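Local coordinates for protein 11S globulin beta subunit (Cucurbita maxima, PDB 2EVX) that serves as a seed storage protein of the 11S globulin family, a nutrient reservoir that assembles into hexamers, at the interface of chains A and B. Sequence-based numbering; all coordinates share one arbitrary frame. Chains: chain A/B, 11S globulin beta subunit.

Contact 1: the interface of chains A and B. Residues chain A 410-411, 417, 439; chain B 210, 222, 224, 232.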
loop_
_atom_site.group_PDB
_atom_site.type_symbol
_atom_site.label_atom_id
_atom_site.label_comp_id
_atom_site.label_asym_id
_atom_site.label_seq_id
_atom_site.Cartn_x
_atom_site.Cartn_y
_atom_site.Cartn_z
ATOM N N LEU A 410 21.735 19.576 4.266
ATOM C CA LEU A 410 21.393 20.871 4.801
ATOM C C LEU A 410 22.547 21.840 4.615
ATOM O O LEU A 410 22.326 23.032 4.377
ATOM C CB LEU A 410 21.002 20.746 6.273
ATOM C CG LEU A 410 19.499 20.588 6.550
ATOM C CD1 LEU A 410 18.726 20.296 5.268
ATOM C CD2 LEU A 410 19.299 19.481 7.574
ATOM N N ALA A 411 23.774 21.323 4.693
ATOM C CA ALA A 411 24.973 22.147 4.525
ATOM C C ALA A 411 26.002 21.458 3.624
ATOM O O ALA A 411 26.350 20.299 3.850
ATOM C CB ALA A 411 25.594 22.441 5.886
ATOM N N MET A 417 20.581 24.668 1.584
ATOM C CA MET A 417 21.080 26.024 1.739
ATOM C C MET A 417 21.527 26.619 0.402
ATOM O O MET A 417 21.128 27.728 0.048
ATOM C CB MET A 417 22.241 26.035 2.736
ATOM C CG MET A 417 22.430 27.361 3.469
ATOM S SD MET A 417 21.092 27.758 4.647
ATOM C CE MET A 417 21.623 26.776 6.058
ATOM N N LEU A 439 27.014 31.622 5.115
ATOM C CA LEU A 439 26.164 30.512 5.526
ATOM C C LEU A 439 26.070 29.421 4.466
ATOM O O LEU A 439 26.235 28.240 4.774
ATOM C CB LEU A 439 24.753 31.008 5.847
ATOM C CG LEU A 439 24.115 30.474 7.134
ATOM C CD1 LEU A 439 22.605 30.627 7.029
ATOM C CD2 LEU A 439 24.495 29.018 7.355
ATOM N N PHE B 210 17.024 23.258 13.272
ATOM C CA PHE B 210 18.354 23.508 13.812
ATOM C C PHE B 210 18.423 23.707 15.325
ATOM O O PHE B 210 19.435 23.380 15.947
ATOM C CB PHE B 210 18.982 24.717 13.118
ATOM C CG PHE B 210 19.202 24.517 11.654
ATOM C CD1 PHE B 210 18.394 25.162 10.718
ATOM C CD2 PHE B 210 20.186 23.637 11.201
ATOM C CE1 PHE B 210 18.558 24.931 9.350
ATOM C CE2 PHE B 210 20.358 23.398 9.834
ATOM C CZ PHE B 210 19.542 24.046 8.908
ATOM N N PHE B 222 28.432 23.881 9.057
ATOM C CA PHE B 222 28.352 25.055 8.203
ATOM C C PHE B 222 29.627 25.878 8.145
ATOM O O PHE B 222 29.788 26.695 7.240
ATOM C CB PHE B 222 27.209 25.968 8.653
ATOM C CG PHE B 222 25.864 25.321 8.616
ATOM C CD1 PHE B 222 25.491 24.409 9.595
ATOM C CD2 PHE B 222 24.967 25.620 7.599
ATOM C CE1 PHE B 222 24.247 23.810 9.563
ATOM C CE2 PHE B 222 23.714 25.021 7.561
ATOM C CZ PHE B 222 23.355 24.116 8.543
ATOM N N ILE B 224 30.830 28.136 10.602
ATOM C CA ILE B 224 30.403 29.468 11.015
ATOM C C ILE B 224 30.635 29.739 12.499
ATOM O O ILE B 224 30.955 28.831 13.269
ATOM C CB ILE B 224 28.909 29.676 10.712
ATOM C CG1 ILE B 224 28.104 28.490 11.255
ATOM C CG2 ILE B 224 28.706 29.836 9.219
ATOM C CD1 ILE B 224 26.608 28.641 11.095
ATOM N N LEU B 232 20.627 31.080 13.123
ATOM C CA LEU B 232 20.157 29.861 12.502
ATOM C C LEU B 232 19.070 29.246 13.375
ATOM O O LEU B 232 17.944 29.036 12.928
ATOM C CB LEU B 232 21.334 28.898 12.346
ATOM C CG LEU B 232 21.189 27.683 11.428
ATOM C CD1 LEU B 232 20.886 28.125 9.984
ATOM C CD2 LEU B 232 22.484 26.874 11.496
#
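Rotated to a chi1 of -60°, opposite its own carbonyl carbon, B:Phe222 sends its ring away from the end of its own helix and in among apolar side chains of chain A. A:Met417 comes to the same place through two successive turns (69° and 82°), which bring its CE methyl near the ring edge, although the exact position of the methyl is doubtful. The methyl of A:Ala411 sits over the centre of one ring face, 3.7 Å from the B:Phe222 centroid, as a CH-pi contact. On the opposite face lies B:Leu232 of the same chain, its CD2 offset toward the rim, and the aromatic ring is thus sandwiched between a methyl of each subunit. A:Leu439 lies alongside B:Phe222 and points the same way, with its CD2 3.4 Å from ring atom CD2. B:Phe210, with one face against CG of B:Leu232, extends the apolar surface toward A:Leu410, whose CG is 4.2 Å from CZ of the B:Phe210 ring. B:Ile224 adds a looser flank near A:Leu439. The patch is an apolar contact between neighbouring subunits of the cupin-family globulin, centred on the B:Phe222 ring. In the fold, B:Phe222 ends helix 215-222 and B:Leu232 belongs to helix 226-233; at the subunit boundary these helical segments of chain B face the loop at 410-411, helix 416-419 and helix 433-440 of chain A.

Contact 2: the interface of chains A and B. Residues chain A 339, 341, 382, 384, 408; chain B 80-81, 142.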
loop_
_atom_site.group_PDB
_atom_site.type_symbol
_atom_site.label_atom_id
_atom_site.label_comp_id
_atom_site.label_asym_id
_atom_site.label_seq_id
_atom_site.Cartn_x
_atom_site.Cartn_y
_atom_site.Cartn_z
ATOM N N TYR A 339 18.492 14.589 6.230
ATOM C CA TYR A 339 17.348 13.765 6.532
ATOM C C TYR A 339 17.044 12.995 5.243
ATOM O O TYR A 339 17.426 13.421 4.153
ATOM C CB TYR A 339 16.157 14.632 6.935
ATOM C CG TYR A 339 15.670 15.540 5.830
ATOM C CD1 TYR A 339 16.299 16.760 5.561
ATOM C CD2 TYR A 339 14.578 15.174 5.045
ATOM C CE1 TYR A 339 15.842 17.591 4.541
ATOM C CE2 TYR A 339 14.120 15.985 4.029
ATOM C CZ TYR A 339 14.745 17.193 3.779
ATOM O OH TYR A 339 14.245 18.000 2.781
ATOM N N VAL A 341 14.254 11.738 2.760
ATOM C CA VAL A 341 12.889 12.084 2.427
ATOM C C VAL A 341 11.931 10.939 2.188
ATOM O O VAL A 341 10.736 11.087 2.430
ATOM C CB VAL A 341 12.848 13.019 1.194
ATOM C CG1 VAL A 341 14.264 13.393 0.767
ATOM C CG2 VAL A 341 12.106 12.366 0.055
ATOM N N ASN A 382 12.486 11.757 7.479
ATOM C CA ASN A 382 12.404 13.214 7.567
ATOM C C ASN A 382 13.112 13.824 8.781
ATOM O O ASN A 382 13.309 15.042 8.836
ATOM C CB ASN A 382 10.949 13.692 7.573
ATOM C CG ASN A 382 10.187 13.279 6.336
ATOM O OD1 ASN A 382 10.612 13.542 5.217
ATOM N ND2 ASN A 382 9.037 12.638 6.535
ATOM N N VAL A 384 15.938 15.171 10.938
ATOM C CA VAL A 384 17.264 15.651 10.611
ATOM C C VAL A 384 18.223 14.962 11.554
ATOM O O VAL A 384 17.867 14.655 12.689
ATOM C CB VAL A 384 17.368 17.181 10.766
ATOM C CG1 VAL A 384 18.708 17.658 10.247
ATOM C CG2 VAL A 384 16.236 17.864 10.005
ATOM N N ASN A 408 18.690 14.430 1.476
ATOM C CA ASN A 408 18.872 15.847 1.186
ATOM C C ASN A 408 19.882 16.409 2.171
ATOM O O ASN A 408 19.856 16.062 3.348
ATOM C CB ASN A 408 17.561 16.611 1.351
ATOM C CG ASN A 408 16.623 16.420 0.189
ATOM O OD1 ASN A 408 15.500 16.920 0.204
ATOM N ND2 ASN A 408 17.077 15.701 -0.832
ATOM N N PHE B 80 9.538 21.361 4.982
ATOM C CA PHE B 80 9.092 20.176 4.256
ATOM C C PHE B 80 8.183 19.331 5.153
ATOM O O PHE B 80 8.254 19.429 6.376
ATOM C CB PHE B 80 10.291 19.353 3.748
ATOM C CG PHE B 80 11.328 19.053 4.796
ATOM C CD1 PHE B 80 12.242 20.028 5.195
ATOM C CD2 PHE B 80 11.396 17.792 5.385
ATOM C CE1 PHE B 80 13.210 19.746 6.171
ATOM C CE2 PHE B 80 12.352 17.504 6.353
ATOM C CZ PHE B 80 13.259 18.478 6.748
ATOM N N SER B 81 7.323 18.521 4.541
ATOM C CA SER B 81 6.392 17.671 5.283
ATOM C C SER B 81 6.585 16.204 4.950
ATOM O O SER B 81 7.234 15.851 3.951
ATOM C CB SER B 81 4.948 18.032 4.954
ATOM O OG SER B 81 4.787 19.430 4.890
ATOM N N GLY B 142 8.622 15.427 1.703
ATOM C CA GLY B 142 10.040 15.596 1.987
ATOM C C GLY B 142 10.752 16.682 1.196
ATOM O O GLY B 142 11.973 16.823 1.278
#
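A stacked aromatic pair, with a hydrogen bond beside it, joins two copies of the globulin subunit here; this is a subunit-subunit contact within the deposited trimer, and it is likely to help set the register of neighbouring subunits in the hexamer. The rings of A:Tyr339 and B:Phe80 approach from opposite directions and lie nearly parallel, with planes 10° apart and centroids separated by 3.9 Å. They are slightly displaced: CZ of A:Tyr339 is over the centre of the phenylalanine ring, whereas CE2 of B:Phe80 falls toward the rim of the tyrosine. A:Tyr339 holds CG between its backbone N and carbonyl carbon (chi1 64°), and this rotamer carries the phenol across to chain B. Its hydroxyl OH donates to the carbonyl O of B:Gly142 at 3.0 Å, with the donor tilted 33° from the carbonyl plane. Because that oxygen lies at the tyrosine's edge, in the ring plane, the bond should restrain the ring from swinging while the stack covers one face. A:Asn382 places its backbone O at the edge of the B:Phe80 ring, in plane and 3.6 Å from CE2. CB of A:Val341 comes within 3.9 Å of CA of B:Gly142, a slight contact. In the fold, A:Tyr339 belongs to strand 338-340 and B:Phe80 to strand 74-81, whereas A:Asn382, A:Val341 and B:Gly142 are in loops, so strand-borne rings meet amid connecting segments.

Contact 3: the interface of chains A and B. Residues chain A 442-443, 449, 452; chain B 220-223.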
loop_
_atom_site.group_PDB
_atom_site.type_symbol
_atom_site.label_atom_id
_atom_site.label_comp_id
_atom_site.label_asym_id
_atom_site.label_seq_id
_atom_site.Cartn_x
_atom_site.Cartn_y
_atom_site.Cartn_z
ATOM N N GLY A 442 29.982 28.712 2.983
ATOM C CA GLY A 442 30.962 28.418 4.013
ATOM C C GLY A 442 31.379 26.963 4.080
ATOM O O GLY A 442 32.481 26.650 4.526
ATOM N N GLN A 443 30.496 26.068 3.645
ATOM C CA GLN A 443 30.784 24.635 3.667
ATOM C C GLN A 443 31.179 24.137 2.281
ATOM O O GLN A 443 30.357 24.100 1.356
ATOM C CB GLN A 443 29.570 23.858 4.186
ATOM C CG GLN A 443 29.798 22.360 4.355
ATOM C CD GLN A 443 31.117 22.040 5.025
ATOM O OE1 GLN A 443 32.161 22.044 4.383
ATOM N NE2 GLN A 443 31.076 21.771 6.320
ATOM N N LEU A 449 32.079 14.985 6.107
ATOM C CA LEU A 449 32.964 16.115 6.334
ATOM C C LEU A 449 34.248 15.651 7.007
ATOM O O LEU A 449 34.221 14.927 8.001
ATOM C CB LEU A 449 32.266 17.158 7.209
ATOM C CG LEU A 449 30.863 17.569 6.750
ATOM C CD1 LEU A 449 30.350 18.694 7.622
ATOM C CD2 LEU A 449 30.888 18.011 5.302
ATOM N N GLY A 452 36.916 18.954 10.455
ATOM C CA GLY A 452 36.990 20.396 10.324
ATOM C C GLY A 452 36.228 20.973 11.501
ATOM O O GLY A 452 35.592 22.030 11.397
ATOM N N GLU B 220 30.454 23.568 12.894
ATOM C CA GLU B 220 31.320 22.781 12.027
ATOM C C GLU B 220 30.656 22.509 10.683
ATOM O O GLU B 220 31.187 22.859 9.628
ATOM C CB GLU B 220 31.684 21.458 12.716
ATOM C CG GLU B 220 32.775 20.642 12.014
ATOM C CD GLU B 220 32.291 19.885 10.780
ATOM O OE1 GLU B 220 33.153 19.372 10.036
ATOM O OE2 GLU B 220 31.065 19.786 10.552
ATOM N N ALA B 221 29.499 21.862 10.735
ATOM C CA ALA B 221 28.750 21.524 9.537
ATOM C C ALA B 221 28.718 22.686 8.551
ATOM O O ALA B 221 28.956 22.504 7.353
ATOM C CB ALA B 221 27.333 21.122 9.912
ATOM N N PHE B 222 28.432 23.881 9.057
ATOM C CA PHE B 222 28.352 25.055 8.203
ATOM C C PHE B 222 29.627 25.878 8.145
ATOM O O PHE B 222 29.788 26.695 7.240
ATOM C CB PHE B 222 27.209 25.968 8.653
ATOM C CG PHE B 222 25.864 25.321 8.616
ATOM C CD1 PHE B 222 25.491 24.409 9.595
ATOM C CD2 PHE B 222 24.967 25.620 7.599
ATOM C CE1 PHE B 222 24.247 23.810 9.563
ATOM C CE2 PHE B 222 23.714 25.021 7.561
ATOM C CZ PHE B 222 23.355 24.116 8.543
ATOM N N GLN B 223 30.530 25.668 9.098
ATOM C CA GLN B 223 31.775 26.442 9.143
ATOM C C GLN B 223 31.402 27.909 9.419
ATOM O O GLN B 223 31.617 28.804 8.584
ATOM C CB GLN B 223 32.544 26.315 7.816
ATOM C CG GLN B 223 33.087 24.913 7.548
ATOM C CD GLN B 223 34.248 24.530 8.469
ATOM O OE1 GLN B 223 35.402 24.871 8.204
ATOM N NE2 GLN B 223 33.941 23.826 9.556
#
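A:Gln443 of this 11S globulin, a two-cupin seed storage protein, runs over the carbonyl of B:Ala221 near the end of helix 215-222. Its CB passes 3.5 Å from the B:Ala221 O; CG, anti to the backbone N (chi1 -175°), is modelled too near that oxygen to be interpreted, and the amide carbon CD lies beside it at 3.2 Å. The bend at chi2 (45°) folds the chain round that oxygen, and the tip NE2 donates to the B:Ala221 O, modelled at 2.5 Å, a length not to be pressed at this resolution, arriving above the carbonyl plane and off its lone pairs. B:Gln223 makes the reciprocal reach from chain B. Its CB lies 3.3 Å from the A:Gly442 O and its CG beside the same carbonyl, before a bent chain turns the amide toward A:Gly452. There NE2 donates to the A:Gly452 O at 3.1 Å, close to the plane of its own amide, and also to the backbone O of B:Glu220 at 2.9 Å, in the carbonyl plane and on a lone pair. Together the two bonds should limit rotation of the amide and keep it turned toward chain A. An alanine here would probably leave the carbonyls of A:Gly452 and B:Glu220 without this shared donor and the segment at A:Gly452 freer to shift. The side chains of A:Leu449 and B:Glu220 pass antiparallel, and the leucine CD1 packs 3.8 Å from CA of B:Ala221.

Contacts 1 and 3 are close neighbours, their C-alpha centres about 8 Å apart, and both use B:Phe222: its ring serves contact 1, whereas its backbone borders contact 3. The end of helix 215-222 of chain B is therefore held by apolar packing through the ring and by amide-to-carbonyl bonds at neighbouring residues. Contact 2 is separate, its C-alpha centre about 15 Å from that of contact 1 and about 20 Å from that of contact 3, and uses strands 338-340 and 74-81 and no part of helix 215-222. Spread along one subunit boundary, the three patches give it several points of attachment, which is likely to limit rocking of neighbouring subunits within the deposited trimer.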